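Hypothetical protein yqeU (PDB 1VHK) probably methylates N3 of uridine 1498 in 16S rRNA of the assembled 30S subunit, with S-adenosyl-L-methionine as methyl donor. Local coordinates at residues Lys171-Tyr176 with Ser189-Ser194; Val83-Gly88 with Tyr242-Ile247; His157-Leu162 with Val216-Glu221; Asp93-Ile98 with Phe110-Ala115. All blocks are in the same frame, centred on the assembly; numbering follows the deposited sequence.

Contact 1: residues Lys171-Tyr176 with Ser189-Ser194; sequences KCVVAY and SAIVSS
Lys171 and Ile191 mark the closest backbone approach between strand 171-175 and helix 187-193, with 8.0 Å from Lys171 CA to Ile191 CA. Ile191 is the helix residue that carries the contact. Its longer branch reaches the strand between two residues whose side chains leave on the same face, Lys171 and Val173. The closest pair is methyl against methylene: Val173 CG1 lies 3.8 Å from Ile191 CG1. The two side chains cross obliquely. CG1 of Val173 is anti to the carbonyl carbon, which leaves this methyl beside the backbone N and facing the isoleucine. The terminal methyl of Ile191 is shared. Its CD1 sits 4.1 Å from Val173 CG1 and also 4.1 Å from Lys171 CB.

Lys171 thus joins through the base of its side chain. Beyond CB the chain bends at chi2 (-99°) and again at chi4, and the residue as a whole is exposed. Val173 is buried, and its side chain also meets Leu201 and Ile203 of strand 200-205. Ile191 O accepts from Ser194 N at 2.9 Å, and from Ser194 OG at 3.1 Å. The hydroxyl approaches in the carbonyl plane, on a lone pair.

Strand 171-175, helix 187-193 and strand 200-205 follow one another as a beta-alpha-beta crossover, and the two strands are parallel neighbours in the sheet. The chemistry between helix and strand is wholly apolar. Their fit therefore rests on the shapes of Ile191 and Val173, while Ile191 O is held within its own segment by Ser194 N and Ser194 OG.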
loop_
_atom_site.group_PDB
_atom_site.type_symbol
_atom_site.label_atom_id
_atom_site.label_comp_id
_atom_site.label_asym_id
_atom_site.label_seq_id
_atom_site.Cartn_x
_atom_site.Cartn_y
_atom_site.Cartn_z
ATOM N N LYS A 171 -20.756 -2.216 7.283
ATOM C CA LYS A 171 -20.940 -1.248 6.215
ATOM C C LYS A 171 -20.339 -1.747 4.902
ATOM O O LYS A 171 -19.420 -2.561 4.863
ATOM C CB LYS A 171 -20.316 0.103 6.516
ATOM C CG LYS A 171 -21.008 1.022 7.482
ATOM C CD LYS A 171 -21.822 2.087 6.758
ATOM C CE LYS A 171 -22.591 2.954 7.740
ATOM N NZ LYS A 171 -23.623 2.175 8.486
ATOM N N CYS A 172 -20.770 -1.156 3.794
ATOM C CA CYS A 172 -20.239 -1.506 2.509
ATOM C C CYS A 172 -19.997 -0.287 1.639
ATOM O O CYS A 172 -20.942 0.414 1.322
ATOM C CB CYS A 172 -21.173 -2.461 1.728
ATOM S SG CYS A 172 -20.520 -2.700 0.008
ATOM N N VAL A 173 -18.749 -0.055 1.226
ATOM C CA VAL A 173 -18.501 1.044 0.312
ATOM C C VAL A 173 -18.237 0.436 -1.074
ATOM O O VAL A 173 -17.728 -0.672 -1.208
ATOM C CB VAL A 173 -17.425 2.033 0.705
ATOM C CG1 VAL A 173 -17.224 2.187 2.209
ATOM C CG2 VAL A 173 -16.092 1.828 0.007
ATOM N N VAL A 174 -18.707 1.146 -2.082
ATOM C CA VAL A 174 -18.475 0.801 -3.470
ATOM C C VAL A 174 -17.589 1.891 -4.095
ATOM O O VAL A 174 -17.930 3.067 -4.122
ATOM C CB VAL A 174 -19.765 0.617 -4.266
ATOM C CG1 VAL A 174 -19.470 0.187 -5.707
ATOM C CG2 VAL A 174 -20.668 -0.417 -3.597
ATOM N N ALA A 175 -16.392 1.482 -4.481
ATOM C CA ALA A 175 -15.403 2.408 -5.055
ATOM C C ALA A 175 -15.814 2.662 -6.503
ATOM O O ALA A 175 -15.787 1.748 -7.316
ATOM C CB ALA A 175 -14.008 1.857 -4.943
ATOM N N TYR A 176 -16.398 3.826 -6.706
ATOM C CA TYR A 176 -17.015 4.188 -7.982
ATOM C C TYR A 176 -17.308 5.687 -7.970
ATOM O O TYR A 176 -17.648 6.236 -6.914
ATOM C CB TYR A 176 -18.364 3.463 -8.086
ATOM C CG TYR A 176 -19.117 3.704 -9.361
ATOM C CD1 TYR A 176 -18.743 3.045 -10.525
ATOM C CD2 TYR A 176 -20.239 4.542 -9.404
ATOM C CE1 TYR A 176 -19.451 3.211 -11.699
ATOM C CE2 TYR A 176 -20.949 4.720 -10.582
ATOM C CZ TYR A 176 -20.553 4.044 -11.719
ATOM O OH TYR A 176 -21.258 4.189 -12.892
ATOM N N SER A 189 -14.505 9.371 3.807
ATOM C CA SER A 189 -13.963 9.738 5.137
ATOM C C SER A 189 -15.035 9.683 6.211
ATOM O O SER A 189 -14.717 9.308 7.350
ATOM C CB SER A 189 -13.261 11.074 5.177
ATOM O OG SER A 189 -14.051 12.029 4.485
ATOM N N ALA A 190 -16.287 9.990 5.882
ATOM C CA ALA A 190 -17.354 9.940 6.873
ATOM C C ALA A 190 -17.570 8.519 7.347
ATOM O O ALA A 190 -17.623 8.272 8.556
ATOM C CB ALA A 190 -18.660 10.510 6.322
ATOM N N ILE A 191 -17.768 7.583 6.398
ATOM C CA ILE A 191 -18.064 6.232 6.872
ATOM C C ILE A 191 -16.881 5.695 7.651
ATOM O O ILE A 191 -16.971 5.285 8.805
ATOM C CB ILE A 191 -18.612 5.301 5.818
ATOM C CG1 ILE A 191 -17.587 4.270 5.329
ATOM C CG2 ILE A 191 -19.246 6.014 4.637
ATOM C CD1 ILE A 191 -17.528 3.048 6.230
ATOM N N VAL A 192 -15.667 5.823 7.087
ATOM C CA VAL A 192 -14.503 5.278 7.776
ATOM C C VAL A 192 -14.307 5.912 9.126
ATOM O O VAL A 192 -14.074 5.180 10.110
ATOM C CB VAL A 192 -13.248 5.331 6.895
ATOM C CG1 VAL A 192 -11.988 5.056 7.700
ATOM C CG2 VAL A 192 -13.383 4.327 5.762
ATOM N N SER A 193 -14.506 7.216 9.277
ATOM C CA SER A 193 -14.303 7.833 10.589
ATOM C C SER A 193 -15.434 7.563 11.560
ATOM O O SER A 193 -15.246 7.719 12.787
ATOM C CB SER A 193 -13.902 9.280 10.494
ATOM O OG SER A 193 -14.785 10.053 9.710
ATOM N N SER A 194 -16.563 7.025 11.110
ATOM C CA SER A 194 -17.658 6.674 11.993
ATOM C C SER A 194 -17.701 5.205 12.377
ATOM O O SER A 194 -18.683 4.768 13.013
ATOM C CB SER A 194 -18.988 7.066 11.321
ATOM O OG SER A 194 -19.465 6.004 10.490
#

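Contact 2: residues Val83-Gly88 with Tyr242-Ile247; sequences VYIASG and YALSAI
Val83 and Leu244 give up the most surface here and form the centre of a buried, entirely apolar contact. Strand 83-88 and helix 242-247 run nearly antiparallel, with their axes at 168° and 10.6 Å apart at closest approach. The CB of Leu244 does not point at the strand. The end of its side chain does the reaching, with CG anti to the carbonyl carbon (chi1 -87°). Leu244 CD1 is modelled unusually close to Val83 CG2, and the exact separation of these two methyls is doubtful.

The same leucine meets Ile85 tip to tip. Ile85 CD1 is 3.8 Å from Leu244 CD1 and 4.0 Å from Leu244 CD2, and so touches both branches of the fork. The other methyl of the valine turns to the next helical turn: Val83 CG1 lies 4.4 Å from Ile247 CG2. Leu244 and Ile247, three residues apart, thus present one helix face to the strand.

Phe188 of helix 187-193 also packs on Ile247. The helix also serves the dimer, since Tyr242 OH is hydrogen-bonded to Ser248 OG of the second subunit. The strand lies inside the parallel sheet, between strands 109-113 and 200-205. A C-terminal helix laid against the sheet core and facing a second subunit is consistent with the SPOUT fold, whose C-terminal part is characteristically knotted.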
loop_
_atom_site.group_PDB
_atom_site.type_symbol
_atom_site.label_atom_id
_atom_site.label_comp_id
_atom_site.label_asym_id
_atom_site.label_seq_id
_atom_site.Cartn_x
_atom_site.Cartn_y
_atom_site.Cartn_z
ATOM N N VAL A 83 -11.265 -4.898 7.420
ATOM C CA VAL A 83 -11.639 -4.473 6.071
ATOM C C VAL A 83 -11.510 -5.602 5.084
ATOM O O VAL A 83 -10.633 -6.463 5.165
ATOM C CB VAL A 83 -11.195 -3.099 5.634
ATOM C CG1 VAL A 83 -10.229 -2.420 6.580
ATOM C CG2 VAL A 83 -10.728 -3.022 4.197
ATOM N N TYR A 84 -12.652 -5.824 4.404
ATOM C CA TYR A 84 -12.789 -6.847 3.395
ATOM C C TYR A 84 -12.707 -6.257 1.985
ATOM O O TYR A 84 -13.497 -5.390 1.622
ATOM C CB TYR A 84 -14.121 -7.563 3.517
ATOM C CG TYR A 84 -14.236 -8.460 4.720
ATOM C CD1 TYR A 84 -14.375 -9.839 4.573
ATOM C CD2 TYR A 84 -14.233 -7.937 5.998
ATOM C CE1 TYR A 84 -14.530 -10.655 5.682
ATOM C CE2 TYR A 84 -14.387 -8.733 7.117
ATOM C CZ TYR A 84 -14.528 -10.092 6.942
ATOM O OH TYR A 84 -14.688 -10.884 8.050
ATOM N N ILE A 85 -11.793 -6.789 1.196
ATOM C CA ILE A 85 -11.596 -6.332 -0.166
ATOM C C ILE A 85 -12.301 -7.253 -1.159
ATOM O O ILE A 85 -11.942 -8.416 -1.307
ATOM C CB ILE A 85 -10.092 -6.266 -0.522
ATOM C CG1 ILE A 85 -9.304 -5.553 0.565
ATOM C CG2 ILE A 85 -9.896 -5.588 -1.869
ATOM C CD1 ILE A 85 -9.801 -4.182 0.943
ATOM N N ALA A 86 -13.302 -6.728 -1.863
ATOM C CA ALA A 86 -13.934 -7.498 -2.935
ATOM C C ALA A 86 -13.391 -7.030 -4.287
ATOM O O ALA A 86 -13.749 -5.911 -4.674
ATOM C CB ALA A 86 -15.447 -7.313 -2.913
ATOM N N SER A 87 -12.675 -7.867 -5.046
ATOM C CA SER A 87 -12.200 -7.401 -6.340
ATOM C C SER A 87 -12.761 -8.094 -7.563
ATOM O O SER A 87 -12.632 -9.308 -7.766
ATOM C CB SER A 87 -10.661 -7.463 -6.400
ATOM O OG SER A 87 -10.065 -7.041 -5.196
ATOM N N GLY A 88 -13.271 -7.337 -8.533
ATOM C CA GLY A 88 -13.688 -7.995 -9.797
ATOM C C GLY A 88 -12.453 -8.580 -10.492
ATOM O O GLY A 88 -11.487 -7.868 -10.806
ATOM N N TYR A 242 -4.839 2.442 -1.987
ATOM C CA TYR A 242 -5.228 3.763 -1.505
ATOM C C TYR A 242 -6.215 3.629 -0.342
ATOM O O TYR A 242 -6.069 4.205 0.747
ATOM C CB TYR A 242 -5.919 4.492 -2.670
ATOM C CG TYR A 242 -6.444 5.862 -2.369
ATOM C CD1 TYR A 242 -5.743 6.974 -2.826
ATOM C CD2 TYR A 242 -7.624 6.072 -1.649
ATOM C CE1 TYR A 242 -6.191 8.257 -2.572
ATOM C CE2 TYR A 242 -8.073 7.347 -1.377
ATOM C CZ TYR A 242 -7.359 8.437 -1.845
ATOM O OH TYR A 242 -7.785 9.724 -1.600
ATOM N N ALA A 243 -7.300 2.872 -0.613
ATOM C CA ALA A 243 -8.296 2.658 0.422
ATOM C C ALA A 243 -7.715 2.108 1.712
ATOM O O ALA A 243 -8.100 2.581 2.785
ATOM C CB ALA A 243 -9.415 1.732 -0.058
ATOM N N LEU A 244 -6.838 1.097 1.687
ATOM C CA LEU A 244 -6.393 0.542 2.968
ATOM C C LEU A 244 -5.477 1.575 3.656
ATOM O O LEU A 244 -5.496 1.685 4.870
ATOM C CB LEU A 244 -5.704 -0.757 2.890
ATOM C CG LEU A 244 -6.267 -2.134 2.894
ATOM C CD1 LEU A 244 -7.663 -2.224 3.449
ATOM C CD2 LEU A 244 -6.127 -2.813 1.524
ATOM N N SER A 245 -4.651 2.229 2.856
ATOM C CA SER A 245 -3.722 3.214 3.334
ATOM C C SER A 245 -4.442 4.391 3.965
ATOM O O SER A 245 -4.074 4.767 5.085
ATOM C CB SER A 245 -2.778 3.693 2.205
ATOM O OG SER A 245 -2.043 2.567 1.718
ATOM N N ALA A 246 -5.522 4.863 3.376
ATOM C CA ALA A 246 -6.326 5.931 3.980
ATOM C C ALA A 246 -6.932 5.454 5.291
ATOM O O ALA A 246 -6.841 6.158 6.308
ATOM C CB ALA A 246 -7.393 6.393 2.997
ATOM N N ILE A 247 -7.471 4.233 5.353
ATOM C CA ILE A 247 -8.066 3.770 6.628
ATOM C C ILE A 247 -7.024 3.779 7.730
ATOM O O ILE A 247 -7.260 4.180 8.888
ATOM C CB ILE A 247 -8.773 2.423 6.426
ATOM C CG1 ILE A 247 -10.111 2.625 5.746
ATOM C CG2 ILE A 247 -8.988 1.652 7.727
ATOM C CD1 ILE A 247 -10.527 1.576 4.743
#

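Contact 3: residues His157-Leu162 with Val216-Glu221; sequences HSFQQL and VERLTE
Phe159 and Leu219 meet on the inner side of this contact, with Leu162 beside them. Phe159 CG is anti to the backbone N (chi1 -172°), and this carries the ring across toward helix 213-221. Its CZ comes to 4.3 Å from Leu219 CG, an approach oblique to the ring. Deeper in, two methyls meet: Leu162 CD2 is 4.2 Å from Leu219 CD2. Both leucines are buried.

The outer side is more open, since Arg218 and Phe159 are partly exposed. Here only the aliphatic base of the arginine touches the ring. Arg218 CG lies 4.0 Å from Phe159 CE1, at the ring edge and near its plane, and Arg218 CB is 4.1 Å from the same carbon. The side chains cross at about a right angle. The guanidinium plane is turned 42° from the ring plane, but the guanidinium group itself takes no part in the touch.

The start of helix 159-165 is fixed by a capping box. Gln161 N donates to Ser158 OG at 2.8 Å, and Ser158 N donates to Gln161 OE1, also at 2.8 Å, with an N-H...O angle of 167°. Phe159 lies in the turn that this box closes.

Phe113 of strand 109-113 packs on both Phe159 and Leu162, while Met166 and Leu163 pack on Leu219. The contact bridges two helices, 159-165 and 213-221, over a sheet whose strand 225-227, outermost within this chain, meets Val216 and Thr220.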
loop_
_atom_site.group_PDB
_atom_site.type_symbol
_atom_site.label_atom_id
_atom_site.label_comp_id
_atom_site.label_asym_id
_atom_site.label_seq_id
_atom_site.Cartn_x
_atom_site.Cartn_y
_atom_site.Cartn_z
ATOM N N HIS A 157 -16.361 -15.522 -6.228
ATOM C CA HIS A 157 -17.776 -15.363 -6.046
ATOM C C HIS A 157 -18.458 -14.929 -7.338
ATOM O O HIS A 157 -17.903 -14.177 -8.129
ATOM C CB HIS A 157 -18.058 -14.239 -5.014
ATOM C CG HIS A 157 -18.016 -14.675 -3.588
ATOM N ND1 HIS A 157 -16.972 -15.349 -3.040
ATOM C CD2 HIS A 157 -18.918 -14.495 -2.584
ATOM C CE1 HIS A 157 -17.237 -15.626 -1.769
ATOM N NE2 HIS A 157 -18.409 -15.102 -1.457
ATOM N N SER A 158 -19.664 -15.474 -7.528
ATOM C CA SER A 158 -20.429 -14.967 -8.698
ATOM C C SER A 158 -20.833 -13.546 -8.254
ATOM O O SER A 158 -20.837 -13.298 -7.054
ATOM C CB SER A 158 -21.670 -15.801 -8.921
ATOM O OG SER A 158 -22.614 -15.593 -7.852
ATOM N N PHE A 159 -21.239 -12.692 -9.154
ATOM C CA PHE A 159 -21.731 -11.372 -8.787
ATOM C C PHE A 159 -22.903 -11.495 -7.824
ATOM O O PHE A 159 -23.003 -10.744 -6.867
ATOM C CB PHE A 159 -22.145 -10.583 -10.029
ATOM C CG PHE A 159 -22.465 -9.153 -9.679
ATOM C CD1 PHE A 159 -23.769 -8.779 -9.415
ATOM C CD2 PHE A 159 -21.456 -8.208 -9.588
ATOM C CE1 PHE A 159 -24.066 -7.467 -9.076
ATOM C CE2 PHE A 159 -21.751 -6.902 -9.240
ATOM C CZ PHE A 159 -23.062 -6.534 -8.988
ATOM N N GLN A 160 -23.791 -12.456 -8.079
ATOM C CA GLN A 160 -24.945 -12.710 -7.236
ATOM C C GLN A 160 -24.509 -13.083 -5.818
ATOM O O GLN A 160 -25.031 -12.530 -4.849
ATOM C CB GLN A 160 -25.805 -13.845 -7.791
ATOM C CG GLN A 160 -27.231 -13.915 -7.359
ATOM C CD GLN A 160 -27.570 -14.053 -5.914
ATOM O OE1 GLN A 160 -28.326 -13.247 -5.325
ATOM N NE2 GLN A 160 -27.055 -15.098 -5.247
ATOM N N GLN A 161 -23.605 -14.043 -5.719
ATOM C CA GLN A 161 -23.174 -14.527 -4.402
ATOM C C GLN A 161 -22.643 -13.404 -3.526
ATOM O O GLN A 161 -22.908 -13.330 -2.325
ATOM C CB GLN A 161 -22.130 -15.631 -4.558
ATOM C CG GLN A 161 -22.746 -16.951 -5.025
ATOM C CD GLN A 161 -21.664 -17.948 -5.396
ATOM O OE1 GLN A 161 -20.761 -17.604 -6.175
ATOM N NE2 GLN A 161 -21.757 -19.144 -4.822
ATOM N N LEU A 162 -21.877 -12.509 -4.150
ATOM C CA LEU A 162 -21.329 -11.366 -3.460
ATOM C C LEU A 162 -22.471 -10.544 -2.858
ATOM O O LEU A 162 -22.545 -10.338 -1.635
ATOM C CB LEU A 162 -20.441 -10.561 -4.395
ATOM C CG LEU A 162 -20.014 -9.176 -3.864
ATOM C CD1 LEU A 162 -18.789 -9.293 -2.972
ATOM C CD2 LEU A 162 -19.802 -8.203 -5.009
ATOM N N VAL A 216 -23.831 -1.391 -10.145
ATOM C CA VAL A 216 -23.885 -0.384 -9.078
ATOM C C VAL A 216 -25.281 -0.381 -8.466
ATOM O O VAL A 216 -25.455 -0.554 -7.258
ATOM C CB VAL A 216 -23.490 1.017 -9.523
ATOM C CG1 VAL A 216 -23.571 2.003 -8.351
ATOM C CG2 VAL A 216 -22.084 1.038 -10.108
ATOM N N GLU A 217 -26.287 -0.282 -9.333
ATOM C CA GLU A 217 -27.674 -0.369 -8.916
ATOM C C GLU A 217 -27.948 -1.522 -7.970
ATOM O O GLU A 217 -28.585 -1.297 -6.932
ATOM C CB GLU A 217 -28.587 -0.451 -10.141
ATOM C CG GLU A 217 -28.899 0.904 -10.754
ATOM C CD GLU A 217 -30.153 0.879 -11.606
ATOM O OE1 GLU A 217 -31.262 0.828 -11.032
ATOM O OE2 GLU A 217 -30.046 0.907 -12.859
ATOM N N ARG A 218 -27.483 -2.735 -8.231
ATOM C CA ARG A 218 -27.712 -3.858 -7.305
ATOM C C ARG A 218 -26.937 -3.700 -6.000
ATOM O O ARG A 218 -27.435 -4.060 -4.920
ATOM C CB ARG A 218 -27.324 -5.172 -7.986
ATOM C CG ARG A 218 -27.252 -5.053 -9.496
ATOM C CD ARG A 218 -28.225 -5.973 -10.196
ATOM N NE ARG A 218 -29.455 -6.157 -9.455
ATOM C CZ ARG A 218 -30.470 -5.327 -9.323
ATOM N NH1 ARG A 218 -30.463 -4.139 -9.919
ATOM N NH2 ARG A 218 -31.529 -5.677 -8.597
ATOM N N LEU A 219 -25.712 -3.161 -6.087
ATOM C CA LEU A 219 -24.923 -2.928 -4.876
ATOM C C LEU A 219 -25.575 -1.856 -4.010
ATOM O O LEU A 219 -25.768 -2.056 -2.818
ATOM C CB LEU A 219 -23.467 -2.572 -5.211
ATOM C CG LEU A 219 -22.646 -3.680 -5.863
ATOM C CD1 LEU A 219 -21.532 -3.127 -6.724
ATOM C CD2 LEU A 219 -22.096 -4.650 -4.835
ATOM N N THR A 220 -26.029 -0.763 -4.609
ATOM C CA THR A 220 -26.655 0.330 -3.877
ATOM C C THR A 220 -27.944 -0.062 -3.182
ATOM O O THR A 220 -28.227 0.451 -2.078
ATOM C CB THR A 220 -26.894 1.537 -4.793
ATOM O OG1 THR A 220 -26.957 1.045 -6.143
ATOM C CG2 THR A 220 -25.763 2.539 -4.709
ATOM N N GLU A 221 -28.707 -0.999 -3.741
ATOM C CA GLU A 221 -29.934 -1.466 -3.105
ATOM C C GLU A 221 -29.647 -2.457 -1.989
ATOM O O GLU A 221 -30.475 -2.663 -1.091
ATOM C CB GLU A 221 -30.947 -1.984 -4.109
ATOM C CG GLU A 221 -30.421 -2.987 -5.100
ATOM C CD GLU A 221 -31.387 -3.344 -6.209
ATOM O OE1 GLU A 221 -31.876 -2.428 -6.902
ATOM O OE2 GLU A 221 -31.628 -4.551 -6.426
#

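Contact 4: residues Asp93-Ile98 with Phe110-Ala115; sequences DKLEWI and FIPFQA
Leu95 and Ile98 of helix 94-104 pack on Pro112 and Phe110 of strand 109-113, within the beta-alpha-beta unit formed by strand 82-88, the helix and the strand. All four residues are buried.

The apolar packing has two places. Near the helix start, the side chains of Leu95 and Pro112 cross at about a right angle, and the leucine reaches the proline ring with one methyl. One turn later, Ile98 CG2 stands 4.3 Å from Phe110 CE1. Phe110 CG is anti to the carbonyl carbon (chi1 -59°), which turns the ring toward Ile98.

A second kind of contact sets the ring against the helix backbone. Ile98 O lies 3.5 Å from Phe110 CE1 and 3.9 Å from Phe110 CZ, approaching the ring obliquely.

Glu96 and Lys94 have partners elsewhere: Glu96 forms a salt bridge with Arg133, and Lys94 with Glu208. Trp134 of helix 131-144 packs on both Leu95 and Pro112. Trp97 meets Trp97 of the second subunit edge-to-face. At the proline ring, Leu95 CD1 is 4.2 Å from both Pro112 CB and Pro112 CG.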
loop_
_atom_site.group_PDB
_atom_site.type_symbol
_atom_site.label_atom_id
_atom_site.label_comp_id
_atom_site.label_asym_id
_atom_site.label_seq_id
_atom_site.Cartn_x
_atom_site.Cartn_y
_atom_site.Cartn_z
ATOM N N ASP A 93 -1.739 -10.977 -13.669
ATOM C CA ASP A 93 -1.578 -11.420 -12.305
ATOM C C ASP A 93 -1.804 -10.289 -11.298
ATOM O O ASP A 93 -1.223 -10.327 -10.201
ATOM C CB ASP A 93 -0.139 -11.930 -12.098
ATOM C CG ASP A 93 0.039 -13.333 -12.631
ATOM O OD1 ASP A 93 -0.601 -14.263 -12.093
ATOM O OD2 ASP A 93 0.808 -13.500 -13.609
ATOM N N LYS A 94 -2.732 -9.374 -11.549
ATOM C CA LYS A 94 -2.999 -8.251 -10.670
ATOM C C LYS A 94 -3.614 -8.643 -9.345
ATOM O O LYS A 94 -3.441 -7.956 -8.323
ATOM C CB LYS A 94 -3.864 -7.222 -11.404
ATOM C CG LYS A 94 -3.178 -6.585 -12.594
ATOM C CD LYS A 94 -4.195 -6.048 -13.585
ATOM C CE LYS A 94 -3.535 -5.223 -14.670
ATOM N NZ LYS A 94 -4.382 -5.093 -15.877
ATOM N N LEU A 95 -4.274 -9.801 -9.300
ATOM C CA LEU A 95 -4.868 -10.273 -8.062
ATOM C C LEU A 95 -3.814 -10.618 -7.026
ATOM O O LEU A 95 -4.027 -10.368 -5.836
ATOM C CB LEU A 95 -5.817 -11.412 -8.252
ATOM C CG LEU A 95 -7.163 -11.410 -7.580
ATOM C CD1 LEU A 95 -7.588 -12.833 -7.218
ATOM C CD2 LEU A 95 -7.266 -10.502 -6.375
ATOM N N GLU A 96 -2.681 -11.163 -7.437
ATOM C CA GLU A 96 -1.601 -11.479 -6.509
ATOM C C GLU A 96 -1.023 -10.186 -5.911
ATOM O O GLU A 96 -0.703 -10.182 -4.739
ATOM C CB GLU A 96 -0.473 -12.258 -7.177
ATOM C CG GLU A 96 -0.792 -13.690 -7.540
ATOM C CD GLU A 96 0.401 -14.403 -8.153
ATOM O OE1 GLU A 96 1.510 -13.823 -8.114
ATOM O OE2 GLU A 96 0.263 -15.536 -8.661
ATOM N N TRP A 97 -0.925 -9.139 -6.707
ATOM C CA TRP A 97 -0.413 -7.854 -6.232
ATOM C C TRP A 97 -1.406 -7.251 -5.245
ATOM O O TRP A 97 -1.063 -6.713 -4.208
ATOM C CB TRP A 97 -0.213 -6.903 -7.418
ATOM C CG TRP A 97 0.990 -6.022 -7.320
ATOM C CD1 TRP A 97 2.298 -6.401 -7.503
ATOM C CD2 TRP A 97 1.025 -4.617 -7.022
ATOM N NE1 TRP A 97 3.138 -5.325 -7.321
ATOM C CE2 TRP A 97 2.379 -4.217 -7.037
ATOM C CE3 TRP A 97 0.038 -3.662 -6.734
ATOM C CZ2 TRP A 97 2.774 -2.901 -6.788
ATOM C CZ3 TRP A 97 0.440 -2.370 -6.495
ATOM C CH2 TRP A 97 1.795 -1.997 -6.508
ATOM N N ILE A 98 -2.706 -7.449 -5.569
ATOM C CA ILE A 98 -3.748 -6.926 -4.690
ATOM C C ILE A 98 -3.696 -7.664 -3.357
ATOM O O ILE A 98 -3.872 -7.037 -2.320
ATOM C CB ILE A 98 -5.136 -6.997 -5.332
ATOM C CG1 ILE A 98 -5.321 -5.871 -6.353
ATOM C CG2 ILE A 98 -6.237 -6.894 -4.281
ATOM C CD1 ILE A 98 -6.326 -6.183 -7.461
ATOM N N PHE A 110 -9.925 -11.341 1.599
ATOM C CA PHE A 110 -10.137 -10.940 0.206
ATOM C C PHE A 110 -11.253 -11.756 -0.411
ATOM O O PHE A 110 -11.494 -12.910 -0.044
ATOM C CB PHE A 110 -8.866 -11.083 -0.616
ATOM C CG PHE A 110 -7.695 -10.289 -0.155
ATOM C CD1 PHE A 110 -7.441 -9.031 -0.641
ATOM C CD2 PHE A 110 -6.857 -10.819 0.828
ATOM C CE1 PHE A 110 -6.322 -8.327 -0.215
ATOM C CE2 PHE A 110 -5.758 -10.112 1.285
ATOM C CZ PHE A 110 -5.489 -8.866 0.745
ATOM N N ILE A 111 -12.059 -11.138 -1.257
ATOM C CA ILE A 111 -13.189 -11.842 -1.881
ATOM C C ILE A 111 -13.210 -11.516 -3.381
ATOM O O ILE A 111 -13.699 -10.442 -3.726
ATOM C CB ILE A 111 -14.532 -11.348 -1.326
ATOM C CG1 ILE A 111 -14.623 -11.510 0.203
ATOM C CG2 ILE A 111 -15.666 -12.074 -2.018
ATOM C CD1 ILE A 111 -15.791 -10.718 0.761
ATOM N N PRO A 112 -12.665 -12.386 -4.199
ATOM C CA PRO A 112 -12.635 -12.197 -5.643
ATOM C C PRO A 112 -14.001 -12.544 -6.213
ATOM O O PRO A 112 -14.655 -13.454 -5.676
ATOM C CB PRO A 112 -11.580 -13.182 -6.122
ATOM C CG PRO A 112 -10.939 -13.721 -4.906
ATOM C CD PRO A 112 -12.013 -13.663 -3.826
ATOM N N PHE A 113 -14.437 -11.872 -7.268
ATOM C CA PHE A 113 -15.776 -12.221 -7.775
ATOM C C PHE A 113 -15.856 -12.001 -9.255
ATOM O O PHE A 113 -15.127 -11.148 -9.760
ATOM C CB PHE A 113 -16.867 -11.459 -7.004
ATOM C CG PHE A 113 -16.862 -9.981 -7.284
ATOM C CD1 PHE A 113 -16.212 -9.099 -6.442
ATOM C CD2 PHE A 113 -17.492 -9.484 -8.407
ATOM C CE1 PHE A 113 -16.195 -7.754 -6.727
ATOM C CE2 PHE A 113 -17.438 -8.145 -8.720
ATOM C CZ PHE A 113 -16.776 -7.273 -7.873
ATOM N N GLN A 114 -16.672 -12.817 -9.942
ATOM C CA GLN A 114 -16.770 -12.627 -11.406
ATOM C C GLN A 114 -17.468 -11.303 -11.667
ATOM O O GLN A 114 -18.551 -11.088 -11.080
ATOM C CB GLN A 114 -17.612 -13.741 -12.040
ATOM C CG GLN A 114 -17.453 -13.859 -13.544
ATOM C CD GLN A 114 -16.033 -14.148 -13.978
ATOM O OE1 GLN A 114 -15.329 -14.957 -13.332
ATOM N NE2 GLN A 114 -15.554 -13.508 -15.048
ATOM N N ALA A 115 -16.925 -10.432 -12.479
ATOM C CA ALA A 115 -17.655 -9.171 -12.751
ATOM C C ALA A 115 -18.022 -9.071 -14.227
ATOM O O ALA A 115 -17.264 -9.499 -15.101
ATOM C CB ALA A 115 -16.807 -8.008 -12.277
#

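In the fold
Contacts 1, 2 and 4 each set a helix on a strand of one parallel sheet; contact 3 joins two helices. Contacts 2 and 4 use neighbouring strands, where Ile85 O is probably hydrogen-bonded to Ile111 N. Contact 1 lies about 10 Å from contact 2, centre to centre, and touches it, Val192 CG1 to Ile247 CG1 at 3.6 Å. Contact 3 meets contact 1 through Val174 CG2 and Leu219 CB, 3.9 Å apart, and contact 2 through Ala86 CB and Leu162 CD1, also 3.9 Å. It meets contact 4 where His157 N probably hydrogen-bonds to Pro112 O. Contacts 1, 3 and 4 are nested inside the loop closed by contact 2. In SPOUT relatives, the cofactor binds at the C-terminal knot.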